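Local coordinates for protein type II secretion ATPase XpsE (Xanthomonas campestris, PDB 2D28) that is a type II secretion ATPase, represented here by an N-terminal fragment that includes an MshEN domain, at residues A[94-98]-A[108-112]. The protein carries 1 engineered substitution. Numbering follows the deposited sequence.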
# COMPACT_ATOMS: atom_id res chain seq x y z
N PHE A 94 0.88 -4.99 -7.64
CA PHE A 94 1.29 -3.85 -6.78
C PHE A 94 0.44 -3.72 -5.49
O PHE A 94 0.77 -2.87 -4.58
CB PHE A 94 1.28 -2.57 -7.62
CG PHE A 94 2.47 -2.50 -8.58
CD1 PHE A 94 3.76 -2.16 -8.10
CD2 PHE A 94 2.32 -2.88 -9.88
CE1 PHE A 94 4.84 -2.14 -8.99
CE2 PHE A 94 3.43 -2.91 -10.76
CZ PHE A 94 4.68 -2.52 -10.30
N HIS A 95 -0.65 -4.51 -5.45
CA HIS A 95 -1.62 -4.54 -4.33
C HIS A 95 -2.18 -3.17 -4.11
O HIS A 95 -1.97 -2.53 -3.06
CB HIS A 95 -0.99 -5.04 -3.02
CG HIS A 95 -0.30 -6.36 -3.15
ND1 HIS A 95 -0.97 -7.57 -3.08
CD2 HIS A 95 0.97 -6.65 -3.52
CE1 HIS A 95 -0.10 -8.56 -3.31
NE2 HIS A 95 1.08 -8.02 -3.57
N LEU A 96 -2.83 -2.62 -5.13
CA LEU A 96 -3.47 -1.32 -4.97
C LEU A 96 -4.70 -1.38 -5.92
O LEU A 96 -4.79 -2.26 -6.79
CB LEU A 96 -2.53 -0.22 -5.40
CG LEU A 96 -1.73 -0.34 -6.68
CD1 LEU A 96 -2.56 0.05 -7.88
CD2 LEU A 96 -0.51 0.59 -6.65
N CYS A 97 -5.65 -0.50 -5.71
CA CYS A 97 -6.97 -0.61 -6.33
C CYS A 97 -7.71 0.73 -6.39
O CYS A 97 -7.89 1.36 -5.38
CB CYS A 97 -7.83 -1.60 -5.54
SG CYS A 97 -9.34 -2.05 -6.52
N PRO A 98 -8.09 1.22 -7.57
CA PRO A 98 -8.90 2.40 -7.63
C PRO A 98 -10.27 2.11 -6.98
O PRO A 98 -10.92 1.07 -7.30
CB PRO A 98 -9.03 2.65 -9.12
CG PRO A 98 -7.89 1.94 -9.69
CD PRO A 98 -7.82 0.67 -8.92
N LEU A 108 -7.29 5.96 -4.48
CA LEU A 108 -6.53 4.73 -4.65
C LEU A 108 -6.21 4.14 -3.32
O LEU A 108 -5.47 4.72 -2.51
CB LEU A 108 -5.25 5.02 -5.44
CG LEU A 108 -4.42 3.81 -5.85
CD1 LEU A 108 -5.13 3.19 -7.03
CD2 LEU A 108 -2.95 4.12 -6.21
N TRP A 109 -6.70 2.94 -3.11
CA TRP A 109 -6.39 2.15 -1.95
C TRP A 109 -5.05 1.44 -2.19
O TRP A 109 -4.89 0.69 -3.19
CB TRP A 109 -7.52 1.13 -1.80
CG TRP A 109 -7.82 0.65 -0.46
CD1 TRP A 109 -7.36 1.17 0.75
CD2 TRP A 109 -8.64 -0.48 -0.10
NE1 TRP A 109 -7.86 0.44 1.79
CE2 TRP A 109 -8.64 -0.57 1.29
CE3 TRP A 109 -9.30 -1.47 -0.83
CZ2 TRP A 109 -9.32 -1.58 1.98
CZ3 TRP A 109 -9.99 -2.45 -0.14
CH2 TRP A 109 -9.97 -2.51 1.24
N ILE A 110 -4.09 1.61 -1.27
CA ILE A 110 -2.74 1.17 -1.56
C ILE A 110 -2.12 0.51 -0.35
O ILE A 110 -2.28 1.03 0.82
CB ILE A 110 -1.91 2.42 -2.09
CG1 ILE A 110 -0.50 2.06 -2.48
CG2 ILE A 110 -1.92 3.54 -1.03
CD1 ILE A 110 0.18 3.04 -3.33
N ALA A 111 -1.46 -0.63 -0.57
CA ALA A 111 -0.77 -1.35 0.52
C ALA A 111 0.56 -0.77 0.93
O ALA A 111 0.91 -0.75 2.16
CB ALA A 111 -0.64 -2.88 0.24
N ASP A 112 1.28 -0.29 -0.08
CA ASP A 112 2.65 0.16 0.05
C ASP A 112 2.81 1.61 -0.43
O ASP A 112 3.45 1.88 -1.43
CB ASP A 112 3.60 -0.76 -0.68
CG ASP A 112 3.54 -2.20 -0.19
OD1 ASP A 112 3.38 -2.47 1.04
OD2 ASP A 112 3.67 -3.14 -0.99
O HOH W 1 0.69 -1.03 -2.76
O HOH W 2 3.15 -3.47 -3.55
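Strands 96-102 and 105-110 form an antiparallel beta hairpin, and this contact holds its open end. At F94 the helix 88-94 finishes. Two waters link F94 O to D112. Water 1 donates to F94 O (2.6 Å) and accepts from D112 N (2.8 Å). Water 2 donates to F94 O (2.7 Å) and to D112 OD2 (2.6 Å).

H95 leaves the helix with positive phi and turns the chain into the strand. H95 O accepts a hydrogen bond from A111 N (3.2 Å). Beside it, H95 CB lies 3.9 Å from A111 CB. Outside the segments, H95 ND1 hydrogen-bonds to D141 OD1 on helix 137-147, and D112 OD1 forms a salt bridge with R137.

L96 faces I110 as a non-hydrogen-bonded pair. L96 CD2 packs on I110 CD1 at 4.2 Å, and L96 CD1 on L108 CD1 at 4.1 Å. L96 CA also makes a CA-H...O contact with W109 O (3.0 Å).

C97 and W109 are the hydrogen-bonded pair: C97 N to W109 O is 2.9 Å, W109 N to C97 O 3.0 Å. Both side chains lie on the opposite sheet face from L96. The W109 indole reaches helix 137-147, and its NE1 hydrogen-bonds to V67 O.

P98 and L108 form the next non-hydrogen-bonded pair, with P98 CG 4.0 Å from L108 CD1, on the L96 face.

Strand 130-134 hydrogen-bonds to L108 and I110, making 105-110 the central strand. Within the hairpin, direct backbone bonds and apolar packing suffice. F94 O and D112 OD2 are both acceptors, so they need a donor between them. Water 2 supplies it by donating to both, while water 1 joins F94 O to the D112 amide.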